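PDB 4R0M: McyG protein from Microcystis aeruginosa PCC 7806, which binds phenylalanyl-adenylate in its adenylation domain and, within the microcystin synthetase, probably activates an aromatic acyl substrate for transfer to the adjoining carrier domain. Local coordinates for residues V217-M222 and H266-S271; T35-D40 and I245-E250; L257-L262 and S279-Q284. One frame throughout, in Å; residues are numbered along the deposited sequence.

Contact 1: residues V217-M222 and H266-S271; sequences VTLNWM and HQVSIS
The two segments run parallel, with Thr218 paired to Ile270, and Val217 O accepts from both Ser269 N at 2.9 Å and Ile270 N at 3.1 Å. Leu219 N continues the ladder to Ile270 O at 3.0 Å. Ser269 places OG between its own backbone N and carbonyl carbon (chi1 59°). There OG takes the N-H of Val217 at 2.9 Å in a nearly straight bond (168°), and it also bonds Glu216. Ser271 OG lies anti to its backbone N. It donates to Leu219 O at 2.8 Å from above the carbonyl plane and is also bonded to Trp259 NE1, so a buried hydroxyl has two partners. Val268 crosses Leu219 at about a right angle, with Val268 CG1 3.7 Å from Leu219 CB. Its other methyl, Val268 CG2, meets Val217 CG1. Thr218 and Ile270 project from neighbouring strands on one face of the sheet, with Thr218 CG2 3.9 Å from Ile270 CB. Leu233 and Phe232 of helix 227-240 cover these two side chains. Strand 217-220 is hydrogen-bonded along its other edge to strand 243-246, while helix 258-265 leads directly into the 266-271 segment.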
loop_
_atom_site.group_PDB
_atom_site.type_symbol
_atom_site.label_atom_id
_atom_site.label_comp_id
_atom_site.label_asym_id
_atom_site.label_seq_id
_atom_site.Cartn_x
_atom_site.Cartn_y
_atom_site.Cartn_z
ATOM N N VAL A 217 -18.343 9.067 -2.361
ATOM C CA VAL A 217 -18.083 8.642 -0.992
ATOM C C VAL A 217 -16.947 7.620 -1.024
ATOM O O VAL A 217 -17.113 6.507 -1.527
ATOM C CB VAL A 217 -19.339 8.042 -0.322
ATOM C CG1 VAL A 217 -19.027 7.612 1.104
ATOM C CG2 VAL A 217 -20.494 9.040 -0.334
ATOM N N THR A 218 -15.787 8.022 -0.513
ATOM C CA THR A 218 -14.618 7.146 -0.468
ATOM C C THR A 218 -14.518 6.450 0.883
ATOM O O THR A 218 -14.867 7.029 1.913
ATOM C CB THR A 218 -13.301 7.905 -0.743
ATOM O OG1 THR A 218 -13.057 8.853 0.302
ATOM C CG2 THR A 218 -13.349 8.629 -2.085
ATOM N N LEU A 219 -14.051 5.202 0.865
ATOM C CA LEU A 219 -13.783 4.450 2.088
ATOM C C LEU A 219 -12.403 3.798 2.034
ATOM O O LEU A 219 -12.102 3.025 1.119
ATOM C CB LEU A 219 -14.874 3.402 2.347
ATOM C CG LEU A 219 -14.774 2.529 3.608
ATOM C CD1 LEU A 219 -16.152 2.163 4.134
ATOM C CD2 LEU A 219 -13.949 1.270 3.369
ATOM N N ASN A 220 -11.576 4.122 3.024
ATOM C CA ASN A 220 -10.262 3.522 3.177
ATOM C C ASN A 220 -10.179 2.684 4.447
ATOM O O ASN A 220 -10.672 3.091 5.502
ATOM C CB ASN A 220 -9.177 4.597 3.211
ATOM C CG ASN A 220 -7.805 4.030 3.526
ATOM O OD1 ASN A 220 -7.235 3.275 2.741
ATOM N ND2 ASN A 220 -7.270 4.389 4.684
ATOM N N TRP A 221 -9.553 1.516 4.340
ATOM C CA TRP A 221 -9.271 0.707 5.522
ATOM C C TRP A 221 -7.829 0.272 5.599
ATOM O O TRP A 221 -7.475 -0.594 6.396
ATOM C CB TRP A 221 -10.241 -0.464 5.643
ATOM C CG TRP A 221 -10.156 -1.480 4.534
ATOM C CD1 TRP A 221 -10.654 -1.371 3.238
ATOM C CD2 TRP A 221 -9.557 -2.821 4.602
ATOM N NE1 TRP A 221 -10.396 -2.510 2.518
ATOM C CE2 TRP A 221 -9.743 -3.419 3.275
ATOM C CE3 TRP A 221 -8.894 -3.552 5.587
ATOM C CZ2 TRP A 221 -9.285 -4.696 2.975
ATOM C CZ3 TRP A 221 -8.438 -4.838 5.271
ATOM C CH2 TRP A 221 -8.628 -5.393 3.998
HETATM N N MSE A 222 -6.966 0.882 4.818
HETATM C CA MSE A 222 -5.545 0.659 4.880
HETATM C C MSE A 222 -4.933 1.605 5.837
HETATM O O MSE A 222 -5.507 2.619 6.066
HETATM C CB MSE A 222 -4.912 0.907 3.534
HETATM C CG MSE A 222 -5.251 -0.125 2.470
HETATM SE SE MSE A 222 -4.821 -1.990 2.746
HETATM C CE MSE A 222 -6.576 -2.609 3.119
ATOM N N HIS A 266 -22.968 3.200 4.154
ATOM C CA HIS A 266 -22.559 4.565 3.832
ATOM C C HIS A 266 -22.672 4.899 2.373
ATOM O O HIS A 266 -22.257 5.980 1.947
ATOM C CB HIS A 266 -21.136 4.810 4.313
ATOM C CG HIS A 266 -21.012 4.909 5.811
ATOM N ND1 HIS A 266 -21.210 6.059 6.477
ATOM C CD2 HIS A 266 -20.701 3.948 6.769
ATOM C CE1 HIS A 266 -21.034 5.851 7.793
ATOM N NE2 HIS A 266 -20.722 4.559 7.972
ATOM N N GLN A 267 -23.245 3.979 1.598
ATOM C CA GLN A 267 -23.393 4.143 0.150
ATOM C C GLN A 267 -22.073 4.571 -0.497
ATOM O O GLN A 267 -21.992 5.599 -1.175
ATOM C CB GLN A 267 -24.539 5.112 -0.183
ATOM C CG GLN A 267 -25.930 4.529 0.043
ATOM C CD GLN A 267 -26.237 3.370 -0.889
ATOM O OE1 GLN A 267 -26.288 2.215 -0.466
ATOM N NE2 GLN A 267 -26.428 3.673 -2.169
ATOM N N VAL A 268 -21.043 3.758 -0.266
ATOM C CA VAL A 268 -19.683 4.036 -0.719
ATOM C C VAL A 268 -19.550 3.794 -2.220
ATOM O O VAL A 268 -20.024 2.782 -2.739
ATOM C CB VAL A 268 -18.665 3.193 0.079
ATOM C CG1 VAL A 268 -17.260 3.309 -0.498
ATOM C CG2 VAL A 268 -18.678 3.607 1.545
ATOM N N SER A 269 -18.910 4.734 -2.909
ATOM C CA SER A 269 -18.762 4.676 -4.363
ATOM C C SER A 269 -17.335 4.358 -4.813
ATOM O O SER A 269 -17.129 3.870 -5.925
ATOM C CB SER A 269 -19.225 5.992 -4.995
ATOM O OG SER A 269 -18.478 7.090 -4.493
ATOM N N ILE A 270 -16.362 4.663 -3.953
ATOM C CA ILE A 270 -14.943 4.450 -4.251
ATOM C C ILE A 270 -14.258 3.784 -3.058
ATOM O O ILE A 270 -14.339 4.282 -1.932
ATOM C CB ILE A 270 -14.207 5.776 -4.573
ATOM C CG1 ILE A 270 -14.876 6.517 -5.739
ATOM C CG2 ILE A 270 -12.733 5.519 -4.874
ATOM C CD1 ILE A 270 -14.424 7.956 -5.893
ATOM N N SER A 271 -13.590 2.660 -3.308
ATOM C CA SER A 271 -12.817 1.973 -2.271
ATOM C C SER A 271 -11.637 1.211 -2.876
ATOM O O SER A 271 -11.478 1.174 -4.098
ATOM C CB SER A 271 -13.707 1.042 -1.440
ATOM O OG SER A 271 -13.106 0.774 -0.183
#

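Contact 2: residues T35-D40 and I245-E250; sequences TYIRND and IHVPME
Ile37, Ile245 and His246 have the most surface buried here. His246 supplies the backbone link between two parallel strands. His246 N donates to Thr35 O at 3.1 Å, nearly along the C=O axis, and Ile37 N donates to His246 O at 3.0 Å. The His246 ring lies on the same sheet face as Tyr36. It bonds Asn220 through ND1 and Gln244 through NE2, which fixes its rotation. Ile37 turns CG1 anti to its carbonyl carbon (chi1 -49°). This sets Ile37 CG1 3.8 Å from Ile245 CG2 and also 3.8 Å from Val247 CG2. Ile37 lies alongside Val247 and crosses Ile245 obliquely. Ile245 uses both branches, as its CG1 also meets Thr35 CB at 4.1 Å. An alanine in place of Ile37 would lose the CG1 contacts to Ile245 and Val247 and would probably loosen the packing on this side of the strand pair. Pro248 has no N-H for the next rung. Its CD packs 3.1 Å from Ile37 O, and the ladder stops there as the chain turns into helix 249-254. Strand 33-37, flanked by strands 43-47 and 243-246, thus forms part of the large mixed sheet of the AMP-binding domain, of the fold found in ANL adenylate-forming enzymes.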
loop_
_atom_site.group_PDB
_atom_site.type_symbol
_atom_site.label_atom_id
_atom_site.label_comp_id
_atom_site.label_asym_id
_atom_site.label_seq_id
_atom_site.Cartn_x
_atom_site.Cartn_y
_atom_site.Cartn_z
ATOM N N THR A 35 -15.362 10.965 8.074
ATOM C CA THR A 35 -16.008 10.069 9.020
ATOM C C THR A 35 -14.988 9.032 9.485
ATOM O O THR A 35 -14.484 8.242 8.682
ATOM C CB THR A 35 -17.225 9.361 8.388
ATOM O OG1 THR A 35 -18.142 10.340 7.886
ATOM C CG2 THR A 35 -17.938 8.478 9.411
ATOM N N TYR A 36 -14.672 9.059 10.777
ATOM C CA TYR A 36 -13.765 8.084 11.374
ATOM C C TYR A 36 -14.557 6.948 12.001
ATOM O O TYR A 36 -15.391 7.177 12.883
ATOM C CB TYR A 36 -12.899 8.729 12.457
ATOM C CG TYR A 36 -12.077 9.915 12.016
ATOM C CD1 TYR A 36 -10.846 9.742 11.384
ATOM C CD2 TYR A 36 -12.515 11.218 12.262
ATOM C CE1 TYR A 36 -10.081 10.832 10.996
ATOM C CE2 TYR A 36 -11.759 12.315 11.876
ATOM C CZ TYR A 36 -10.543 12.117 11.244
ATOM O OH TYR A 36 -9.793 13.207 10.862
ATOM N N ILE A 37 -14.300 5.727 11.541
ATOM C CA ILE A 37 -14.834 4.539 12.202
ATOM C C ILE A 37 -13.839 4.120 13.281
ATOM O O ILE A 37 -12.652 3.960 13.010
ATOM C CB ILE A 37 -15.073 3.369 11.216
ATOM C CG1 ILE A 37 -15.861 3.830 9.977
ATOM C CG2 ILE A 37 -15.758 2.196 11.913
ATOM C CD1 ILE A 37 -17.262 4.347 10.242
ATOM N N ARG A 38 -14.324 3.971 14.508
ATOM C CA ARG A 38 -13.481 3.520 15.611
ATOM C C ARG A 38 -13.453 1.993 15.676
ATOM O O ARG A 38 -14.218 1.328 14.973
ATOM C CB ARG A 38 -13.962 4.122 16.934
ATOM C CG ARG A 38 -13.499 5.554 17.144
ATOM C CD ARG A 38 -14.141 6.210 18.356
ATOM N NE ARG A 38 -15.543 6.552 18.120
ATOM C CZ ARG A 38 -16.118 7.690 18.503
ATOM N NH1 ARG A 38 -15.415 8.625 19.129
ATOM N NH2 ARG A 38 -17.400 7.903 18.243
ATOM N N ASN A 39 -12.567 1.449 16.511
ATOM C CA ASN A 39 -12.438 -0.004 16.681
ATOM C C ASN A 39 -13.719 -0.691 17.156
ATOM O O ASN A 39 -14.000 -1.824 16.758
ATOM C CB ASN A 39 -11.274 -0.344 17.614
ATOM C CG ASN A 39 -9.931 -0.299 16.911
ATOM O OD1 ASN A 39 -9.611 -1.167 16.094
ATOM N ND2 ASN A 39 -9.129 0.711 17.234
ATOM N N ASP A 40 -14.493 0.000 17.992
ATOM C CA ASP A 40 -15.779 -0.514 18.472
ATOM C C ASP A 40 -16.929 -0.236 17.496
ATOM O O ASP A 40 -18.103 -0.351 17.859
ATOM C CB ASP A 40 -16.099 0.032 19.873
ATOM C CG ASP A 40 -16.168 1.555 19.922
ATOM O OD1 ASP A 40 -15.970 2.217 18.879
ATOM O OD2 ASP A 40 -16.421 2.093 21.020
ATOM N N ILE A 245 -14.212 8.256 4.325
ATOM C CA ILE A 245 -14.329 7.391 5.493
ATOM C C ILE A 245 -13.019 6.638 5.711
ATOM O O ILE A 245 -12.404 6.157 4.755
ATOM C CB ILE A 245 -15.501 6.396 5.342
ATOM C CG1 ILE A 245 -16.776 7.135 4.917
ATOM C CG2 ILE A 245 -15.737 5.636 6.642
ATOM C CD1 ILE A 245 -17.807 6.260 4.239
ATOM N N HIS A 246 -12.597 6.554 6.970
ATOM C CA HIS A 246 -11.386 5.828 7.335
ATOM C C HIS A 246 -11.639 4.835 8.434
ATOM O O HIS A 246 -12.099 5.191 9.524
ATOM C CB HIS A 246 -10.266 6.793 7.695
ATOM C CG HIS A 246 -9.764 7.592 6.519
ATOM N ND1 HIS A 246 -8.852 7.109 5.656
ATOM C CD2 HIS A 246 -10.102 8.866 6.065
ATOM C CE1 HIS A 246 -8.605 8.028 4.706
ATOM N NE2 HIS A 246 -9.373 9.102 4.956
ATOM N N VAL A 247 -11.340 3.574 8.133
ATOM C CA VAL A 247 -11.568 2.452 9.041
ATOM C C VAL A 247 -10.213 1.841 9.400
ATOM O O VAL A 247 -9.358 1.705 8.524
ATOM C CB VAL A 247 -12.450 1.369 8.372
ATOM C CG1 VAL A 247 -13.016 0.402 9.406
ATOM C CG2 VAL A 247 -13.582 2.003 7.572
ATOM N N PRO A 248 -10.003 1.477 10.684
ATOM C CA PRO A 248 -8.751 0.798 11.043
ATOM C C PRO A 248 -8.694 -0.594 10.413
ATOM O O PRO A 248 -9.704 -1.304 10.395
ATOM C CB PRO A 248 -8.819 0.694 12.575
ATOM C CG PRO A 248 -9.925 1.607 13.000
ATOM C CD PRO A 248 -10.886 1.642 11.853
HETATM N N MSE A 249 -7.524 -0.964 9.896
HETATM C CA MSE A 249 -7.353 -2.204 9.128
HETATM C C MSE A 249 -7.758 -3.426 9.907
HETATM O O MSE A 249 -8.402 -4.324 9.362
HETATM C CB MSE A 249 -5.902 -2.337 8.664
HETATM C CG MSE A 249 -5.747 -3.478 7.660
HETATM SE SE MSE A 249 -3.917 -3.561 6.937
HETATM C CE MSE A 249 -2.899 -3.647 8.623
ATOM N N GLU A 250 -7.395 -3.465 11.188
ATOM C CA GLU A 250 -7.671 -4.622 12.039
ATOM C C GLU A 250 -9.166 -4.944 12.168
ATOM O O GLU A 250 -9.538 -6.106 12.322
ATOM C CB GLU A 250 -7.007 -4.474 13.418
ATOM C CG GLU A 250 -7.518 -3.317 14.273
ATOM C CD GLU A 250 -6.721 -2.030 14.112
ATOM O OE1 GLU A 250 -6.611 -1.287 15.113
ATOM O OE2 GLU A 250 -6.206 -1.749 13.002
#

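Contact 3: residues L257-L262 and S279-Q284; sequences LQWLEL and SLINQQ
Ile281 is at the centre of this helix-to-helix contact and has the most surface covered. Its CG1 stands anti to the carbonyl carbon (chi1 -65°), and CD1 reaches across to the other helix. Ile281 CD1 and Leu260 CD1 meet tip to tip at 4.0 Å. Ile281 CG1 approaches the benzene part of the indole obliquely, 4.3 Å from Trp259 CE3. Leu257 packs mainly on Gln284, which it crosses obliquely. Leu257 CD2 lies 3.9 Å from Gln284 CB, and Leu257 CD1 lies 3.9 Å from Gln284 OE1. The Gln284 chain is bent at chi2, which brings its amide end back beside the leucine. A backbone bond from Gln284 N to Ile281 O at 2.8 Å closes a turn in which both Ile281 and Gln284 direct CB toward the 257-262 segment.

The next shell holds the partners in place. Trp259 CG is anti to the backbone N (chi1 -173°), and the indole meets the ring of Trp221. Helix 310-320 lies against both segments, with Leu320 on Leu260 and Phe316 on Ile281. Asn282 ND2 ties this helix to the 279-284 segment through Thr312 O. No hydrogen bond joins the two segments. Their cohesion therefore rests on aliphatic and aromatic packing, to which Gln284 contributes partly through its CB.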
loop_
_atom_site.group_PDB
_atom_site.type_symbol
_atom_site.label_atom_id
_atom_site.label_comp_id
_atom_site.label_asym_id
_atom_site.label_seq_id
_atom_site.Cartn_x
_atom_site.Cartn_y
_atom_site.Cartn_z
ATOM N N LEU A 257 -16.239 -9.180 6.262
ATOM C CA LEU A 257 -17.551 -8.785 5.745
ATOM C C LEU A 257 -18.003 -7.394 6.196
ATOM O O LEU A 257 -18.909 -6.810 5.597
ATOM C CB LEU A 257 -18.615 -9.840 6.084
ATOM C CG LEU A 257 -18.525 -11.192 5.363
ATOM C CD1 LEU A 257 -19.722 -12.062 5.707
ATOM C CD2 LEU A 257 -18.410 -11.025 3.853
ATOM N N GLN A 258 -17.364 -6.869 7.241
ATOM C CA GLN A 258 -17.622 -5.504 7.706
ATOM C C GLN A 258 -17.316 -4.457 6.638
ATOM O O GLN A 258 -17.910 -3.380 6.631
ATOM C CB GLN A 258 -16.839 -5.202 8.986
ATOM C CG GLN A 258 -17.560 -5.614 10.258
ATOM C CD GLN A 258 -18.905 -4.926 10.414
ATOM O OE1 GLN A 258 -19.953 -5.567 10.339
ATOM N NE2 GLN A 258 -18.881 -3.610 10.611
ATOM N N TRP A 259 -16.387 -4.786 5.741
ATOM C CA TRP A 259 -16.073 -3.945 4.591
ATOM C C TRP A 259 -17.271 -3.801 3.694
ATOM O O TRP A 259 -17.581 -2.699 3.244
ATOM C CB TRP A 259 -14.887 -4.523 3.823
ATOM C CG TRP A 259 -14.369 -3.645 2.705
ATOM C CD1 TRP A 259 -14.508 -2.265 2.566
ATOM C CD2 TRP A 259 -13.566 -4.062 1.544
ATOM N NE1 TRP A 259 -13.888 -1.821 1.428
ATOM C CE2 TRP A 259 -13.300 -2.842 0.771
ATOM C CE3 TRP A 259 -13.069 -5.274 1.082
ATOM C CZ2 TRP A 259 -12.567 -2.863 -0.407
ATOM C CZ3 TRP A 259 -12.331 -5.282 -0.109
ATOM C CH2 TRP A 259 -12.089 -4.104 -0.835
ATOM N N LEU A 260 -17.953 -4.917 3.442
ATOM C CA LEU A 260 -19.171 -4.939 2.634
ATOM C C LEU A 260 -20.328 -4.238 3.344
ATOM O O LEU A 260 -21.142 -3.563 2.708
ATOM C CB LEU A 260 -19.554 -6.384 2.294
ATOM C CG LEU A 260 -19.062 -7.031 0.989
ATOM C CD1 LEU A 260 -17.622 -6.682 0.634
ATOM C CD2 LEU A 260 -19.246 -8.541 1.060
ATOM N N GLU A 261 -20.386 -4.407 4.663
ATOM C CA GLU A 261 -21.391 -3.767 5.506
ATOM C C GLU A 261 -21.267 -2.243 5.446
ATOM O O GLU A 261 -22.271 -1.533 5.340
ATOM C CB GLU A 261 -21.248 -4.263 6.950
ATOM C CG GLU A 261 -22.167 -3.590 7.965
ATOM C CD GLU A 261 -23.547 -4.222 8.058
ATOM O OE1 GLU A 261 -23.919 -5.030 7.180
ATOM O OE2 GLU A 261 -24.271 -3.907 9.027
ATOM N N LEU A 262 -20.030 -1.754 5.507
ATOM C CA LEU A 262 -19.763 -0.319 5.506
ATOM C C LEU A 262 -19.986 0.327 4.138
ATOM O O LEU A 262 -20.401 1.486 4.061
ATOM C CB LEU A 262 -18.353 -0.030 6.027
ATOM C CG LEU A 262 -18.114 -0.235 7.530
ATOM C CD1 LEU A 262 -16.623 -0.340 7.819
ATOM C CD2 LEU A 262 -18.759 0.861 8.370
ATOM N N SER A 279 -9.431 -12.008 -1.905
ATOM C CA SER A 279 -9.413 -13.430 -1.572
ATOM C C SER A 279 -10.013 -13.705 -0.194
ATOM O O SER A 279 -10.716 -14.700 -0.014
ATOM C CB SER A 279 -7.988 -13.986 -1.658
ATOM O OG SER A 279 -7.969 -15.378 -1.397
ATOM N N LEU A 280 -9.740 -12.823 0.770
ATOM C CA LEU A 280 -10.324 -12.926 2.112
ATOM C C LEU A 280 -11.852 -12.875 2.077
ATOM O O LEU A 280 -12.519 -13.523 2.886
ATOM C CB LEU A 280 -9.796 -11.823 3.034
ATOM C CG LEU A 280 -8.345 -11.854 3.525
ATOM C CD1 LEU A 280 -8.021 -10.549 4.236
ATOM C CD2 LEU A 280 -8.081 -13.044 4.440
ATOM N N ILE A 281 -12.395 -12.094 1.143
ATOM C CA ILE A 281 -13.840 -12.038 0.917
ATOM C C ILE A 281 -14.315 -13.347 0.284
ATOM O O ILE A 281 -15.325 -13.913 0.707
ATOM C CB ILE A 281 -14.241 -10.825 0.040
ATOM C CG1 ILE A 281 -13.937 -9.498 0.759
ATOM C CG2 ILE A 281 -15.702 -10.915 -0.400
ATOM C CD1 ILE A 281 -14.781 -9.210 1.987
ATOM N N ASN A 282 -13.573 -13.823 -0.717
ATOM C CA ASN A 282 -13.849 -15.112 -1.356
ATOM C C ASN A 282 -13.911 -16.277 -0.365
ATOM O O ASN A 282 -14.676 -17.218 -0.565
ATOM C CB ASN A 282 -12.827 -15.405 -2.462
ATOM C CG ASN A 282 -12.913 -14.419 -3.618
ATOM O OD1 ASN A 282 -13.817 -13.584 -3.679
ATOM N ND2 ASN A 282 -11.966 -14.516 -4.544
ATOM N N GLN A 283 -13.119 -16.195 0.705
ATOM C CA GLN A 283 -13.142 -17.186 1.789
ATOM C C GLN A 283 -14.488 -17.216 2.515
ATOM O O GLN A 283 -14.845 -18.220 3.136
ATOM C CB GLN A 283 -12.022 -16.919 2.804
ATOM C CG GLN A 283 -10.607 -17.061 2.260
ATOM C CD GLN A 283 -10.226 -18.500 1.966
ATOM O OE1 GLN A 283 -10.257 -18.935 0.817
ATOM N NE2 GLN A 283 -9.871 -19.246 3.007
ATOM N N GLN A 284 -15.225 -16.110 2.432
ATOM C CA GLN A 284 -16.517 -15.972 3.105
ATOM C C GLN A 284 -17.694 -16.328 2.190
ATOM O O GLN A 284 -18.837 -15.975 2.479
ATOM C CB GLN A 284 -16.681 -14.545 3.643
ATOM C CG GLN A 284 -15.573 -14.085 4.582
ATOM C CD GLN A 284 -15.723 -14.631 5.990
ATOM O OE1 GLN A 284 -16.798 -14.556 6.590
ATOM N NE2 GLN A 284 -14.639 -15.170 6.531
#

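All three contacts belong to the AMP-binding region, and their centres are 11 to 15 Å apart. Contacts 1 and 2 share the mixed sheet, where strand 243-246 sits between strands 33-37 and 217-220. The order across this part is 33-37, 243-246, 217-220, 270-273, so the two contacts are joined through the 217-220 and 243-246 pair. Contact 3 lies against this sheet: Leu262 touches Leu219 of contact 1 and Val247 of contact 2. Along the chain, contact 1 alternates with each of the others, while contact 2 closes before contact 3 opens. Helix 258-265 thus packs on the sheet, with the side chain of Ile270 about 9 Å from the bound phenylalanyl-adenylate.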